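Local coordinates for protein GlcNAc Inducible Gene 2, GIG2 (PDB 6AKZ) that binds an iron(III) ion in a cupin-type fold and is probably an oxygenase of the DUF1479 family, at residues A[129-138]-A[415-423]; A[88-96]-A[141-149]. All coordinates share one frame; numbering follows the deposited sequence.

Interaction 1: residues A[129-138]-A[415-423]; sequences NVFWSKPQTE and QGANIDDLK
Gln415 reaches across to the backbone of residues 129-131, packing on Trp132 and Phe131 on the way. Its CB lies 3.5 Å from Trp132 CD1, oblique to the indole. CG stays near that same carbon. A bend at the next bond (chi2 -71°) then carries the amide to the edge of Phe131, where Gln415 CD lies in the ring plane, 3.6 Å from Phe131 CD2. At the tip the two amide atoms divide the work. Gln415 OE1 accepts from Phe131 N at 2.7 Å, with the donor tilted from the carbonyl plane. Gln415 NE2 donates to Asn129 O at 3.2 Å, the acceptor lying close to the amide plane, and also bonds Glu413. The amide is thus fixed in rotation by bonds at both ends.

Ser133 follows as the N-cap of helix 134-140, forming a capping box with Gln136. The loop 415-423 runs past this helix start and links helix 407-412 to helix 426-431. One water joins them, bound by Trp132 O, Thr137 OG1, Asn418 N and Asp421 OD2. Asp421 also lays its carboxylate against the aliphatic base of Lys134, while Thr137 CG2 packs on Leu422 CD2 at 3.6 Å.

On the outer side, Glu138 OE2 takes two ammonium groups. Lys423 NZ lies 2.8 Å from Glu138 OE2, on the anti side of the carboxylate. Lys134 NZ lies 2.7 Å from the same Glu138 OE2, from above the plane. The shared carboxylate probably offsets the repulsion between the two lysines. Glu138 OE1 turns instead to Trp102 of helix 96-112.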
loop_
_atom_site.group_PDB
_atom_site.type_symbol
_atom_site.label_atom_id
_atom_site.label_comp_id
_atom_site.label_asym_id
_atom_site.label_seq_id
_atom_site.Cartn_x
_atom_site.Cartn_y
_atom_site.Cartn_z
ATOM N N ASN A 129 17.091 0.214 9.288
ATOM C CA ASN A 129 16.544 -1.136 9.168
ATOM C C ASN A 129 16.374 -1.726 10.559
ATOM O O ASN A 129 17.063 -2.689 10.925
ATOM C CB ASN A 129 17.443 -2.007 8.275
ATOM C CG ASN A 129 17.357 -1.603 6.808
ATOM O OD1 ASN A 129 16.891 -0.533 6.487
ATOM N ND2 ASN A 129 17.744 -2.479 5.929
ATOM N N VAL A 130 15.537 -1.068 11.350
ATOM C CA VAL A 130 15.124 -1.517 12.631
ATOM C C VAL A 130 13.639 -1.903 12.439
ATOM O O VAL A 130 12.800 -1.116 11.932
ATOM C CB VAL A 130 15.374 -0.489 13.744
ATOM C CG1 VAL A 130 14.625 0.843 13.552
ATOM C CG2 VAL A 130 14.956 -1.058 15.076
ATOM N N PHE A 131 13.306 -3.111 12.859
ATOM C CA PHE A 131 11.948 -3.650 12.679
ATOM C C PHE A 131 11.160 -3.944 13.952
ATOM O O PHE A 131 9.922 -3.696 13.966
ATOM C CB PHE A 131 12.063 -4.889 11.809
ATOM C CG PHE A 131 12.668 -4.607 10.464
ATOM C CD1 PHE A 131 11.920 -4.054 9.443
ATOM C CD2 PHE A 131 14.054 -4.792 10.247
ATOM C CE1 PHE A 131 12.470 -3.828 8.197
ATOM C CE2 PHE A 131 14.634 -4.532 9.005
ATOM C CZ PHE A 131 13.833 -4.039 7.967
ATOM N N TRP A 132 11.821 -4.479 15.014
ATOM C CA TRP A 132 11.154 -5.037 16.184
ATOM C C TRP A 132 11.430 -4.304 17.518
ATOM O O TRP A 132 11.213 -4.855 18.616
ATOM C CB TRP A 132 11.433 -6.583 16.301
ATOM C CG TRP A 132 11.264 -7.403 15.026
ATOM C CD1 TRP A 132 12.221 -8.115 14.357
ATOM C CD2 TRP A 132 10.084 -7.484 14.207
ATOM N NE1 TRP A 132 11.716 -8.668 13.184
ATOM C CE2 TRP A 132 10.403 -8.286 13.069
ATOM C CE3 TRP A 132 8.787 -6.993 14.343
ATOM C CZ2 TRP A 132 9.478 -8.597 12.095
ATOM C CZ3 TRP A 132 7.850 -7.297 13.310
ATOM C CH2 TRP A 132 8.202 -8.099 12.237
ATOM N N SER A 133 11.930 -3.070 17.431
ATOM C CA SER A 133 12.274 -2.329 18.646
ATOM C C SER A 133 11.073 -2.111 19.529
ATOM O O SER A 133 9.907 -2.142 19.061
ATOM C CB SER A 133 12.891 -0.952 18.240
ATOM O OG SER A 133 11.927 -0.078 17.680
ATOM N N LYS A 134 11.308 -1.841 20.820
ATOM C CA LYS A 134 10.228 -1.568 21.712
ATOM C C LYS A 134 9.293 -0.416 21.243
ATOM O O LYS A 134 8.058 -0.521 21.359
ATOM C CB LYS A 134 10.759 -1.267 23.122
ATOM C CG LYS A 134 9.651 -0.990 24.159
ATOM C CD LYS A 134 10.263 -0.290 25.369
ATOM C CE LYS A 134 9.621 -0.708 26.682
ATOM N NZ LYS A 134 8.824 0.376 27.341
ATOM N N PRO A 135 9.890 0.717 20.761
ATOM C CA PRO A 135 8.944 1.757 20.349
ATOM C C PRO A 135 8.038 1.320 19.182
ATOM O O PRO A 135 6.860 1.747 19.137
ATOM C CB PRO A 135 9.825 2.953 19.965
ATOM C CG PRO A 135 11.253 2.565 20.355
ATOM C CD PRO A 135 11.294 1.176 20.781
ATOM N N GLN A 136 8.585 0.561 18.245
ATOM C CA GLN A 136 7.807 -0.032 17.183
ATOM C C GLN A 136 6.670 -0.947 17.645
ATOM O O GLN A 136 5.481 -0.787 17.241
ATOM C CB GLN A 136 8.676 -0.694 16.146
ATOM C CG GLN A 136 9.430 0.299 15.291
ATOM C CD GLN A 136 10.550 -0.382 14.589
ATOM O OE1 GLN A 136 11.483 -0.942 15.228
ATOM N NE2 GLN A 136 10.512 -0.312 13.236
ATOM N N THR A 137 6.984 -1.836 18.562
ATOM C CA THR A 137 6.012 -2.765 19.099
ATOM C C THR A 137 4.985 -2.012 19.889
ATOM O O THR A 137 3.760 -2.219 19.701
ATOM C CB THR A 137 6.708 -3.889 19.917
ATOM O OG1 THR A 137 7.504 -4.635 19.031
ATOM C CG2 THR A 137 5.717 -4.826 20.539
ATOM N N GLU A 138 5.418 -1.017 20.679
ATOM C CA GLU A 138 4.453 -0.231 21.387
ATOM C C GLU A 138 3.550 0.626 20.502
ATOM O O GLU A 138 2.395 0.851 20.821
ATOM C CB GLU A 138 5.103 0.686 22.446
ATOM C CG GLU A 138 5.752 -0.101 23.603
ATOM C CD GLU A 138 6.313 0.831 24.672
ATOM O OE1 GLU A 138 6.458 2.061 24.399
ATOM O OE2 GLU A 138 6.591 0.319 25.791
ATOM N N GLN A 415 17.443 -6.949 16.564
ATOM C CA GLN A 415 16.289 -6.091 16.230
ATOM C C GLN A 415 15.486 -5.544 17.358
ATOM O O GLN A 415 14.393 -4.952 17.095
ATOM C CB GLN A 415 15.408 -6.850 15.225
ATOM C CG GLN A 415 16.063 -6.996 13.835
ATOM C CD GLN A 415 16.128 -5.686 13.085
ATOM O OE1 GLN A 415 15.426 -4.751 13.432
ATOM N NE2 GLN A 415 16.937 -5.636 12.034
ATOM N N GLY A 416 15.896 -5.767 18.613
ATOM C CA GLY A 416 15.203 -5.221 19.743
ATOM C C GLY A 416 13.941 -5.909 20.181
ATOM O O GLY A 416 13.177 -5.356 20.965
ATOM N N ALA A 417 13.689 -7.118 19.673
ATOM C CA ALA A 417 12.450 -7.864 19.938
ATOM C C ALA A 417 12.384 -8.249 21.352
ATOM O O ALA A 417 13.355 -8.757 21.883
ATOM C CB ALA A 417 12.435 -9.128 19.120
ATOM N N ASN A 418 11.297 -7.935 21.993
ATOM C CA ASN A 418 11.042 -8.418 23.337
ATOM C C ASN A 418 9.620 -8.771 23.479
ATOM O O ASN A 418 8.755 -7.901 23.397
ATOM C CB ASN A 418 11.400 -7.370 24.397
ATOM C CG ASN A 418 12.773 -7.556 24.931
ATOM O OD1 ASN A 418 13.638 -6.719 24.748
ATOM N ND2 ASN A 418 12.992 -8.687 25.601
ATOM N N ILE A 419 9.362 -10.056 23.718
ATOM C CA ILE A 419 8.026 -10.518 23.996
ATOM C C ILE A 419 7.313 -9.621 25.017
ATOM O O ILE A 419 6.112 -9.398 24.911
ATOM C CB ILE A 419 8.044 -11.988 24.544
ATOM C CG1 ILE A 419 8.273 -12.970 23.416
ATOM C CG2 ILE A 419 6.739 -12.339 25.223
ATOM C CD1 ILE A 419 7.015 -13.260 22.610
ATOM N N ASP A 420 8.013 -9.145 26.044
ATOM C CA ASP A 420 7.331 -8.352 27.049
ATOM C C ASP A 420 6.802 -6.999 26.508
ATOM O O ASP A 420 5.900 -6.471 27.136
ATOM C CB ASP A 420 8.211 -8.022 28.268
ATOM C CG ASP A 420 8.397 -9.222 29.239
ATOM O OD1 ASP A 420 7.764 -10.297 29.090
ATOM O OD2 ASP A 420 9.213 -9.038 30.180
ATOM N N ASP A 421 7.333 -6.498 25.393
ATOM C CA ASP A 421 6.823 -5.252 24.752
ATOM C C ASP A 421 5.382 -5.428 24.252
ATOM O O ASP A 421 4.676 -4.457 23.957
ATOM C CB ASP A 421 7.704 -4.865 23.572
ATOM C CG ASP A 421 9.150 -4.574 23.975
ATOM O OD1 ASP A 421 9.337 -4.305 25.182
ATOM O OD2 ASP A 421 10.055 -4.538 23.099
ATOM N N LEU A 422 4.935 -6.677 24.126
ATOM C CA LEU A 422 3.588 -6.954 23.747
ATOM C C LEU A 422 2.674 -6.908 24.927
ATOM O O LEU A 422 1.521 -6.973 24.743
ATOM C CB LEU A 422 3.505 -8.304 23.014
ATOM C CG LEU A 422 4.345 -8.449 21.750
ATOM C CD1 LEU A 422 4.631 -9.879 21.345
ATOM C CD2 LEU A 422 3.600 -7.721 20.639
ATOM N N LYS A 423 3.198 -6.745 26.158
ATOM C CA LYS A 423 2.428 -6.446 27.296
ATOM C C LYS A 423 1.410 -7.562 27.649
ATOM O O LYS A 423 0.305 -7.274 28.128
ATOM C CB LYS A 423 1.731 -5.094 27.204
ATOM C CG LYS A 423 2.509 -3.935 26.566
ATOM C CD LYS A 423 3.588 -3.322 27.411
ATOM C CE LYS A 423 4.281 -2.206 26.611
ATOM N NZ LYS A 423 5.660 -1.984 27.086
HETATM O O HOH W 1 9.612 -5.568 20.672
HETATM O O HOH W 2 2.766 -3.338 22.646
#

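Interaction 2: residues A[88-96]-A[141-149]; sequences LMIENVIDV and FHPNMKAIF
His142 meets Ile94 through the face of its imidazole. The Ile94 CD1 methyl sits over the ring centre, 3.5 Å from the centroid and 9° off the ring normal, a CH-pi contact. Pro143 CD covers the opposite face, offset toward the rim. The ring is placed by its first torsion, which sets CG anti to the backbone N (chi1 -173°). From there His142 ND1 accepts from Asn144 N at 3.0 Å, a capping bond at the N-cap of helix 143-153. A water bonded to Asp95 N also reaches His142 NE2, though weakly.

Asn144 makes the direct polar link. Its ND2 donates to Val93 O at 2.6 Å, with an N-H...O angle of 162°. The acceptor lies close to the amide plane of Asn144. The CB of Asn144 rests 3.7 Å from Val93 CG1, so the same residue both bonds and packs.

Met145 lies beside both Val93 and Ile94. Its CG lies 4.1 Å from Ile94 CD1. The modelled position of its methyl beside Val93 is too close to be trusted.

One turn further on, Ile148 slides past Ile90 in the opposite direction, with Ile148 CG2 4.0 Å from Ile90 CD1. Ile148 also touches Phe346 and Phe348 of strand 346-350. That strand neighbours strand 87-91 in the main sheet, so the first turns of the helix lie against this sheet and the loop that follows strand 87-91.

Chemistry divides along the helix: polar capping and a side-chain amide hydrogen bond at its start give way to aliphatic packing deeper in. The single direct hydrogen bond to the Val93 carbonyl probably fixes the position of the helix start relative to the loop after the strand.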
loop_
_atom_site.group_PDB
_atom_site.type_symbol
_atom_site.label_atom_id
_atom_site.label_comp_id
_atom_site.label_asym_id
_atom_site.label_seq_id
_atom_site.Cartn_x
_atom_site.Cartn_y
_atom_site.Cartn_z
ATOM N N LEU A 88 -5.738 9.777 3.633
ATOM C CA LEU A 88 -6.298 10.364 4.861
ATOM C C LEU A 88 -5.190 10.669 5.841
ATOM O O LEU A 88 -4.359 9.808 6.104
ATOM C CB LEU A 88 -7.271 9.363 5.490
ATOM C CG LEU A 88 -7.915 9.799 6.829
ATOM C CD1 LEU A 88 -8.790 11.047 6.700
ATOM C CD2 LEU A 88 -8.824 8.637 7.255
ATOM N N MET A 89 -5.244 11.833 6.481
ATOM C CA MET A 89 -4.424 12.172 7.601
ATOM C C MET A 89 -5.329 12.285 8.840
ATOM O O MET A 89 -6.311 13.010 8.824
ATOM C CB MET A 89 -3.660 13.468 7.336
ATOM C CG MET A 89 -2.923 14.034 8.609
ATOM S SD MET A 89 -2.132 15.643 8.268
ATOM C CE MET A 89 -0.852 15.171 7.194
ATOM N N ILE A 90 -5.041 11.505 9.845
ATOM C CA ILE A 90 -5.779 11.516 11.125
ATOM C C ILE A 90 -4.918 12.175 12.141
ATOM O O ILE A 90 -3.798 11.690 12.491
ATOM C CB ILE A 90 -6.105 10.093 11.542
ATOM C CG1 ILE A 90 -6.840 9.326 10.440
ATOM C CG2 ILE A 90 -6.872 10.095 12.869
ATOM C CD1 ILE A 90 -6.991 7.854 10.736
ATOM N N GLU A 91 -5.360 13.286 12.658
ATOM C CA GLU A 91 -4.553 14.060 13.620
ATOM C C GLU A 91 -4.720 13.625 15.077
ATOM O O GLU A 91 -5.741 13.118 15.426
ATOM C CB GLU A 91 -4.876 15.533 13.472
ATOM C CG GLU A 91 -4.338 16.043 12.163
ATOM C CD GLU A 91 -4.150 17.551 12.118
ATOM O OE1 GLU A 91 -5.229 18.166 12.000
ATOM O OE2 GLU A 91 -2.960 18.075 12.140
ATOM N N ASN A 92 -3.659 13.707 15.884
ATOM C CA ASN A 92 -3.761 13.575 17.307
ATOM C C ASN A 92 -4.103 12.140 17.741
ATOM O O ASN A 92 -4.846 11.889 18.683
ATOM C CB ASN A 92 -4.782 14.595 17.902
ATOM C CG ASN A 92 -4.397 16.070 17.673
ATOM O OD1 ASN A 92 -3.287 16.499 17.926
ATOM N ND2 ASN A 92 -5.347 16.850 17.308
ATOM N N VAL A 93 -3.587 11.179 17.008
ATOM C CA VAL A 93 -3.725 9.767 17.375
ATOM C C VAL A 93 -2.880 9.461 18.617
ATOM O O VAL A 93 -3.304 8.699 19.472
ATOM C CB VAL A 93 -3.234 8.879 16.246
ATOM C CG1 VAL A 93 -3.396 7.401 16.687
ATOM C CG2 VAL A 93 -4.045 9.231 14.971
ATOM N N ILE A 94 -1.696 10.037 18.700
ATOM C CA ILE A 94 -0.773 9.793 19.817
ATOM C C ILE A 94 -0.328 11.135 20.379
ATOM O O ILE A 94 0.001 12.041 19.617
ATOM C CB ILE A 94 0.473 9.013 19.373
ATOM C CG1 ILE A 94 0.141 7.710 18.645
ATOM C CG2 ILE A 94 1.412 8.718 20.563
ATOM C CD1 ILE A 94 -0.564 6.719 19.458
ATOM N N ASP A 95 -0.324 11.241 21.715
ATOM C CA ASP A 95 0.237 12.437 22.401
ATOM C C ASP A 95 1.657 12.748 21.985
ATOM O O ASP A 95 2.491 11.856 21.889
ATOM C CB ASP A 95 0.249 12.234 23.936
ATOM C CG ASP A 95 -1.121 12.203 24.540
ATOM O OD1 ASP A 95 -2.019 12.967 24.082
ATOM O OD2 ASP A 95 -1.333 11.411 25.500
ATOM N N VAL A 96 1.988 14.033 21.943
ATOM C CA VAL A 96 3.317 14.472 21.570
ATOM C C VAL A 96 4.354 13.972 22.540
ATOM O O VAL A 96 5.453 13.582 22.144
ATOM C CB VAL A 96 3.392 16.006 21.479
ATOM C CG1 VAL A 96 4.833 16.491 21.367
ATOM C CG2 VAL A 96 2.527 16.505 20.319
ATOM N N PHE A 141 0.834 -1.406 18.546
ATOM C CA PHE A 141 -0.232 -1.879 19.362
ATOM C C PHE A 141 -0.843 -0.894 20.326
ATOM O O PHE A 141 -1.668 -1.277 21.146
ATOM C CB PHE A 141 0.169 -3.173 20.001
ATOM C CG PHE A 141 0.539 -4.208 19.011
ATOM C CD1 PHE A 141 -0.358 -4.623 18.053
ATOM C CD2 PHE A 141 1.765 -4.777 19.071
ATOM C CE1 PHE A 141 -0.025 -5.608 17.147
ATOM C CE2 PHE A 141 2.129 -5.753 18.153
ATOM C CZ PHE A 141 1.222 -6.167 17.214
ATOM N N HIS A 142 -0.527 0.391 20.205
ATOM C CA HIS A 142 -1.175 1.369 20.992
ATOM C C HIS A 142 -2.683 1.339 20.719
ATOM O O HIS A 142 -3.090 1.189 19.569
ATOM C CB HIS A 142 -0.607 2.748 20.669
ATOM C CG HIS A 142 -1.086 3.843 21.551
ATOM N ND1 HIS A 142 -2.334 4.426 21.443
ATOM C CD2 HIS A 142 -0.445 4.515 22.549
ATOM C CE1 HIS A 142 -2.442 5.407 22.334
ATOM N NE2 HIS A 142 -1.311 5.473 23.018
ATOM N N PRO A 143 -3.510 1.453 21.758
ATOM C CA PRO A 143 -4.975 1.342 21.561
ATOM C C PRO A 143 -5.536 2.292 20.504
ATOM O O PRO A 143 -6.474 1.932 19.760
ATOM C CB PRO A 143 -5.557 1.734 22.967
ATOM C CG PRO A 143 -4.431 1.571 23.888
ATOM C CD PRO A 143 -3.208 1.931 23.132
ATOM N N ASN A 144 -4.963 3.490 20.431
ATOM C CA ASN A 144 -5.384 4.479 19.452
ATOM C C ASN A 144 -4.960 4.006 18.069
ATOM O O ASN A 144 -5.616 4.298 17.069
ATOM C CB ASN A 144 -4.766 5.842 19.761
ATOM C CG ASN A 144 -5.413 6.517 20.955
ATOM O OD1 ASN A 144 -6.322 5.968 21.576
ATOM N ND2 ASN A 144 -4.945 7.717 21.281
ATOM N N MET A 145 -3.866 3.284 17.939
ATOM C CA MET A 145 -3.447 2.796 16.639
ATOM C C MET A 145 -4.346 1.622 16.244
ATOM O O MET A 145 -4.789 1.558 15.153
ATOM C CB MET A 145 -2.002 2.360 16.611
ATOM C CG MET A 145 -1.098 3.517 16.943
ATOM S SD MET A 145 -1.039 4.599 15.540
ATOM C CE MET A 145 -2.650 5.334 15.606
ATOM N N LYS A 146 -4.574 0.683 17.160
ATOM C CA LYS A 146 -5.489 -0.401 16.816
ATOM C C LYS A 146 -6.849 0.160 16.326
ATOM O O LYS A 146 -7.468 -0.378 15.417
ATOM C CB LYS A 146 -5.733 -1.301 18.018
ATOM C CG LYS A 146 -4.450 -2.095 18.387
ATOM C CD LYS A 146 -4.779 -3.090 19.524
ATOM C CE LYS A 146 -3.654 -4.066 19.725
ATOM N NZ LYS A 146 -3.942 -5.137 20.705
ATOM N N ALA A 147 -7.309 1.185 16.994
ATOM C CA ALA A 147 -8.585 1.823 16.690
ATOM C C ALA A 147 -8.627 2.351 15.269
ATOM O O ALA A 147 -9.600 2.111 14.531
ATOM C CB ALA A 147 -8.908 2.942 17.684
ATOM N N ILE A 148 -7.603 3.064 14.848
ATOM C CA ILE A 148 -7.649 3.624 13.488
ATOM C C ILE A 148 -7.559 2.552 12.437
ATOM O O ILE A 148 -8.208 2.653 11.407
ATOM C CB ILE A 148 -6.623 4.746 13.188
ATOM C CG1 ILE A 148 -5.214 4.217 13.239
ATOM C CG2 ILE A 148 -6.831 5.922 14.178
ATOM C CD1 ILE A 148 -4.153 5.267 12.909
ATOM N N PHE A 149 -6.811 1.496 12.680
ATOM C CA PHE A 149 -6.833 0.366 11.739
ATOM C C PHE A 149 -8.202 -0.305 11.677
ATOM O O PHE A 149 -8.633 -0.682 10.592
ATOM C CB PHE A 149 -5.689 -0.598 12.049
ATOM C CG PHE A 149 -4.382 -0.128 11.494
ATOM C CD1 PHE A 149 -3.590 0.765 12.191
ATOM C CD2 PHE A 149 -3.985 -0.519 10.213
ATOM C CE1 PHE A 149 -2.372 1.247 11.656
ATOM C CE2 PHE A 149 -2.752 -0.074 9.658
ATOM C CZ PHE A 149 -1.963 0.826 10.361
HETATM O O HOH W 3 -0.719 8.856 23.630
#

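How the interactions relate
The two interactions use consecutive helices, 134-140 and 143-153, and both hold the N-terminal end of a helix. Interaction 1 is only partly buried. It joins its helix start to a loop from far along the chain, through hydrogen bonds from a glutamine amide to backbone atoms, bridging waters and an outer salt-bridge network. Interaction 2 is buried and sets its helix against a strand of the main sheet and the loop after it, mostly by apolar packing with one direct hydrogen bond. Their centres are about 18 Å apart, yet they touch: Leu422 CD2 packs on Phe141 CE2 at 3.5 Å. Helix 96-112 borders both, and its Trp102 serves each. Both lie away from the iron site.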